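Local coordinates for protein BIFUNCTIONAL PROTEIN Proline utilization A (PutA) (Corynebacterium freiburgense, PDB 5UX5) that oxidises proline to glutamate in two steps, pairing an FAD-linked proline dehydrogenase with an NAD-dependent aldehyde dehydrogenase in one chain, probably channelling the intermediate between them, at residues A[968-973]-A[1057-1062]; A[882-887]-A[958-963]. All blocks are in the same frame, centred on the assembly; numbering follows the deposited sequence.

Contact 2 is a loop-to-loop junction and contact 1 a β-strand pair, and the chain passes directly from one to the other: 958-963 leads into the strand that carries 968-973. Their centres lie about 12 Å apart, and F969 bridges them. Its CB packs against CE2 of F959 at 3.6 Å, and its ring atom CD1 lies 3.7 Å from CG of P886. Contact 1 pairs two strands of the C-terminal region, and strand 1056-1064 carries the sheet on to strand 870-873 of the aldehyde dehydrogenase part. Contact 2 is the one between parts of the chain, close to helix 303-313. None of the four segments falls within the chain ranges that supply the FAD or NAD pocket.

Contact 1: residues A[968-973]-A[1057-1062]; sequences VFRYRP and KEQAVS
An antiparallel strand pair within the C-terminal region joins 968-973, in strand 965-980, to 1057-1062, in strand 1056-1064. V968, R970 and R972 form the hydrogen-bonded pairs with V1061, Q1059 and K1057, giving six backbone bonds; K1057 N to R972 O, at 2.7 Å and 174°, is the straightest. On the face of these residues, R970 and Q1059 run side by side with extended chains. The amide oxygen OE1 of Q1059 accepts from R970 NE at 2.7 Å and from R970 NH2 at 2.9 Å, and the amide and guanidinium planes, 15° apart, are nearly coplanar. Glutamine suits this place because its NE2 can also serve V868 O, while R970 NH1 reaches E956. The R970 and R972 guanidinium groups overlap face on but offset, R970 NH2 lying over the centre of the R972 group; the salt bridge of R972 to E864, like that of R970 to E956, probably balances the like charges. The opposite face carries F969, Y971, E1058 and A1060. CG of E1058 rests 3.9 Å from CE2 of Y971, and its buried carboxylate, bonded to N905 and K900 N, meets the F969 ring at its edge. Y971 OH bonds E952 and the same N905. This is an antiparallel β-ladder of alternating hydrogen-bonded and non-hydrogen-bonded pairs, A1060 with F969 among the latter, whose strand 1056-1064 adds in parallel to strand 870-873.

Contact 2: residues A[882-887]-A[958-963]; sequences VQRQPF and DFTGLR
D958 opens 958-963 with a turn held by its own side chain. Its OD1 accepts from G961 N at 2.9 Å and 165°, approached from above the carboxylate plane, and more weakly from T960 N, while OD2 takes N967 N. Aspartate suits the place because its short carboxylate can reach forward to the backbone N three residues on. F959 follows with its CB directed at 882-887; its side chain crosses that of Q883 at about a right angle, and CB of F959 lies 4.0 Å from OE1 of Q883. Amide and ring planes are almost parallel, 9° apart, although the methylene rather than the ring does the touching. The Q883 amide is steadied elsewhere, its OE1 accepting from R569 NH2. T960 comes next and sits at the centre of the contact. Its methyl CG2 lies 3.4 Å from NE2 of Q883 and 3.5 Å from CG of R884, and OG1 lies against the same R884 methylene at 3.6 Å. A small branched residue can thus touch two neighbouring side chains at once. G961 turns the chain with a positive phi of 68°, a value that favours glycine. L962 then places CD1 3.7 Å over the centre of the R884 guanidinium, near CZ, a methyl group against a flat cationic face. The extended R884 chain runs across L962 so that NH2 can bond L312 O near the C-terminal end of helix 303-313, whose carbonyl dipoles would plausibly favour a cation. At the end of the segment the backbone N of R963 bonds E311 OE1 of the same helix. An Asx motif thus shapes the loop between helix 936-953 and strand 965-980, which packs by van der Waals contact on an aldehyde dehydrogenase loop, where three parts of the bifunctional chain meet.

Contact 1: residues A[968-973]-A[1057-1062]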
# COMPACT_ATOMS: atom_id res chain seq x y z
N VAL A 968 6.81 -12.68 -4.85
CA VAL A 968 7.58 -13.93 -4.92
C VAL A 968 8.09 -14.34 -3.54
O VAL A 968 8.58 -13.51 -2.76
CB VAL A 968 8.75 -13.76 -5.91
CG1 VAL A 968 9.73 -14.87 -5.81
CG2 VAL A 968 8.20 -13.70 -7.33
N PHE A 969 8.00 -15.64 -3.24
CA PHE A 969 8.52 -16.23 -2.01
C PHE A 969 9.58 -17.24 -2.41
O PHE A 969 9.29 -18.22 -3.10
CB PHE A 969 7.41 -16.91 -1.21
CG PHE A 969 7.88 -17.52 0.06
CD1 PHE A 969 8.09 -16.73 1.18
CD2 PHE A 969 8.14 -18.89 0.15
CE1 PHE A 969 8.56 -17.29 2.36
CE2 PHE A 969 8.61 -19.45 1.33
CZ PHE A 969 8.83 -18.65 2.43
N ARG A 970 10.82 -16.99 -1.98
CA ARG A 970 11.92 -17.82 -2.43
C ARG A 970 12.89 -18.02 -1.29
O ARG A 970 12.89 -17.30 -0.29
CB ARG A 970 12.64 -17.22 -3.66
CG ARG A 970 13.33 -15.91 -3.43
CD ARG A 970 13.95 -15.38 -4.73
NE ARG A 970 14.84 -14.24 -4.49
CZ ARG A 970 15.70 -13.75 -5.38
NH1 ARG A 970 15.82 -14.33 -6.57
NH2 ARG A 970 16.45 -12.70 -5.08
N TYR A 971 13.76 -19.02 -1.48
CA TYR A 971 14.79 -19.33 -0.52
C TYR A 971 16.14 -18.92 -1.09
O TYR A 971 16.43 -19.19 -2.25
CB TYR A 971 14.76 -20.82 -0.18
CG TYR A 971 13.45 -21.28 0.43
CD1 TYR A 971 12.37 -21.61 -0.37
CD2 TYR A 971 13.28 -21.32 1.83
CE1 TYR A 971 11.16 -22.04 0.20
CE2 TYR A 971 12.08 -21.73 2.40
CZ TYR A 971 11.03 -22.09 1.57
OH TYR A 971 9.85 -22.52 2.11
N ARG A 972 16.95 -18.24 -0.28
CA ARG A 972 18.33 -17.86 -0.65
C ARG A 972 19.33 -18.67 0.16
O ARG A 972 19.08 -19.01 1.33
CB ARG A 972 18.63 -16.37 -0.40
CG ARG A 972 17.68 -15.42 -1.05
CD ARG A 972 17.73 -15.62 -2.54
NE ARG A 972 18.87 -14.96 -3.15
CZ ARG A 972 19.17 -15.09 -4.43
NH1 ARG A 972 18.40 -15.86 -5.19
NH2 ARG A 972 20.21 -14.44 -4.96
N PRO A 973 20.52 -18.95 -0.38
CA PRO A 973 21.47 -19.80 0.34
C PRO A 973 22.05 -19.06 1.53
O PRO A 973 22.39 -17.88 1.44
CB PRO A 973 22.55 -20.09 -0.71
CG PRO A 973 22.53 -18.90 -1.57
CD PRO A 973 21.08 -18.47 -1.66
N LYS A 1057 17.87 -18.91 3.71
CA LYS A 1057 17.27 -17.69 4.22
C LYS A 1057 16.04 -17.37 3.38
O LYS A 1057 16.14 -17.17 2.17
CB LYS A 1057 18.28 -16.54 4.14
CG LYS A 1057 19.54 -16.68 4.96
CD LYS A 1057 20.42 -15.45 4.76
CE LYS A 1057 20.78 -15.32 3.29
NZ LYS A 1057 21.95 -14.45 3.00
N GLU A 1058 14.88 -17.28 4.03
CA GLU A 1058 13.67 -16.97 3.29
C GLU A 1058 13.70 -15.53 2.82
O GLU A 1058 14.31 -14.66 3.47
CB GLU A 1058 12.44 -17.20 4.19
CG GLU A 1058 12.33 -18.63 4.69
CD GLU A 1058 11.16 -18.85 5.63
OE1 GLU A 1058 11.01 -20.00 6.14
OE2 GLU A 1058 10.41 -17.88 5.89
N GLN A 1059 13.06 -15.26 1.67
CA GLN A 1059 13.02 -13.91 1.11
C GLN A 1059 11.77 -13.66 0.28
O GLN A 1059 11.41 -14.48 -0.58
CB GLN A 1059 14.25 -13.62 0.24
CG GLN A 1059 14.24 -12.25 -0.43
CD GLN A 1059 15.43 -12.04 -1.32
OE1 GLN A 1059 15.60 -12.74 -2.32
NE2 GLN A 1059 16.25 -11.04 -1.00
N ALA A 1060 11.15 -12.50 0.47
CA ALA A 1060 10.02 -12.04 -0.33
C ALA A 1060 10.46 -10.93 -1.27
O ALA A 1060 11.07 -9.95 -0.81
CB ALA A 1060 8.89 -11.53 0.56
N VAL A 1061 10.17 -11.07 -2.57
CA VAL A 1061 10.51 -10.05 -3.56
C VAL A 1061 9.21 -9.57 -4.20
O VAL A 1061 8.57 -10.32 -4.95
CB VAL A 1061 11.48 -10.56 -4.63
CG1 VAL A 1061 11.97 -9.39 -5.47
CG2 VAL A 1061 12.64 -11.31 -4.00
N SER A 1062 8.86 -8.31 -3.95
CA SER A 1062 7.62 -7.71 -4.42
C SER A 1062 7.95 -6.65 -5.45
O SER A 1062 8.69 -5.71 -5.14
CB SER A 1062 6.85 -7.11 -3.25
OG SER A 1062 5.68 -6.49 -3.73

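Contact 2: residues A[882-887]-A[958-963]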
# COMPACT_ATOMS: atom_id res chain seq x y z
N VAL A 882 0.13 -10.21 4.62
CA VAL A 882 0.22 -11.64 4.91
C VAL A 882 0.18 -12.43 3.62
O VAL A 882 -0.61 -12.15 2.72
CB VAL A 882 -0.93 -12.08 5.83
CG1 VAL A 882 -0.98 -13.59 5.87
CG2 VAL A 882 -0.75 -11.51 7.20
N GLN A 883 1.10 -13.37 3.50
CA GLN A 883 1.23 -14.28 2.37
C GLN A 883 1.67 -13.61 1.08
O GLN A 883 2.39 -14.22 0.29
CB GLN A 883 -0.07 -15.05 2.15
CG GLN A 883 0.13 -16.15 1.18
CD GLN A 883 -1.18 -16.71 0.69
OE1 GLN A 883 -1.35 -17.93 0.65
NE2 GLN A 883 -2.11 -15.83 0.31
N ARG A 884 1.26 -12.36 0.84
CA ARG A 884 1.79 -11.61 -0.30
C ARG A 884 3.26 -11.31 -0.10
O ARG A 884 4.08 -11.54 -1.00
CB ARG A 884 1.03 -10.30 -0.50
CG ARG A 884 -0.30 -10.39 -1.19
CD ARG A 884 -0.73 -9.00 -1.61
NE ARG A 884 -2.17 -8.86 -1.78
CZ ARG A 884 -2.78 -7.69 -1.94
NH1 ARG A 884 -2.07 -6.58 -1.95
NH2 ARG A 884 -4.09 -7.62 -2.08
N GLN A 885 3.60 -10.71 1.03
CA GLN A 885 4.98 -10.39 1.42
C GLN A 885 5.16 -10.92 2.83
O GLN A 885 4.94 -10.20 3.82
CB GLN A 885 5.26 -8.89 1.35
CG GLN A 885 4.98 -8.26 -0.01
CD GLN A 885 3.59 -7.64 -0.06
OE1 GLN A 885 3.01 -7.31 0.98
NE2 GLN A 885 3.03 -7.52 -1.28
N PRO A 886 5.48 -12.21 2.97
CA PRO A 886 5.88 -12.73 4.28
C PRO A 886 7.01 -11.89 4.85
O PRO A 886 7.93 -11.49 4.13
CB PRO A 886 6.33 -14.15 3.96
CG PRO A 886 5.61 -14.48 2.68
CD PRO A 886 5.51 -13.24 1.92
N PHE A 887 6.95 -11.60 6.14
CA PHE A 887 7.79 -10.55 6.70
C PHE A 887 8.82 -11.12 7.68
O PHE A 887 8.49 -11.95 8.54
CB PHE A 887 6.91 -9.50 7.39
CG PHE A 887 7.65 -8.26 7.79
CD1 PHE A 887 7.93 -7.28 6.87
CD2 PHE A 887 8.10 -8.09 9.10
CE1 PHE A 887 8.62 -6.13 7.23
CE2 PHE A 887 8.79 -6.96 9.47
CZ PHE A 887 9.05 -5.97 8.53
N ASP A 958 4.93 -17.47 -6.31
CA ASP A 958 4.00 -16.35 -6.14
C ASP A 958 2.65 -16.94 -5.74
O ASP A 958 1.91 -17.44 -6.58
CB ASP A 958 3.91 -15.53 -7.43
CG ASP A 958 3.11 -14.25 -7.28
OD1 ASP A 958 2.16 -14.22 -6.46
OD2 ASP A 958 3.44 -13.28 -8.02
N PHE A 959 2.35 -16.90 -4.44
CA PHE A 959 1.11 -17.50 -3.93
C PHE A 959 -0.14 -16.68 -4.28
O PHE A 959 -1.23 -17.25 -4.39
CB PHE A 959 1.18 -17.67 -2.40
CG PHE A 959 2.28 -18.55 -1.92
CD1 PHE A 959 2.21 -19.93 -2.08
CD2 PHE A 959 3.38 -18.01 -1.26
CE1 PHE A 959 3.23 -20.74 -1.62
CE2 PHE A 959 4.41 -18.82 -0.80
CZ PHE A 959 4.33 -20.18 -0.99
N THR A 960 -0.04 -15.36 -4.43
CA THR A 960 -1.28 -14.60 -4.53
C THR A 960 -1.68 -14.32 -5.96
O THR A 960 -2.87 -14.15 -6.24
CB THR A 960 -1.21 -13.29 -3.71
OG1 THR A 960 0.05 -12.66 -3.90
CG2 THR A 960 -1.40 -13.56 -2.17
N GLY A 961 -0.71 -14.25 -6.87
CA GLY A 961 -1.00 -14.22 -8.29
C GLY A 961 -1.69 -12.98 -8.82
O GLY A 961 -2.34 -13.07 -9.86
N LEU A 962 -1.49 -11.82 -8.18
CA LEU A 962 -2.07 -10.56 -8.64
C LEU A 962 -1.56 -10.19 -10.02
O LEU A 962 -0.41 -10.46 -10.35
CB LEU A 962 -1.70 -9.41 -7.70
CG LEU A 962 -2.03 -9.56 -6.22
CD1 LEU A 962 -1.66 -8.30 -5.46
CD2 LEU A 962 -3.45 -9.82 -6.10
N ARG A 963 -2.40 -9.53 -10.83
CA ARG A 963 -1.93 -9.03 -12.12
C ARG A 963 -0.92 -7.89 -11.94
O ARG A 963 0.18 -7.93 -12.51
CB ARG A 963 -3.11 -8.59 -12.98
CG ARG A 963 -3.66 -9.67 -13.93
CD ARG A 963 -5.16 -9.48 -14.33
NE ARG A 963 -6.06 -9.78 -13.20
CZ ARG A 963 -6.82 -8.88 -12.55
NH1 ARG A 963 -7.59 -9.27 -11.54
NH2 ARG A 963 -6.80 -7.59 -12.91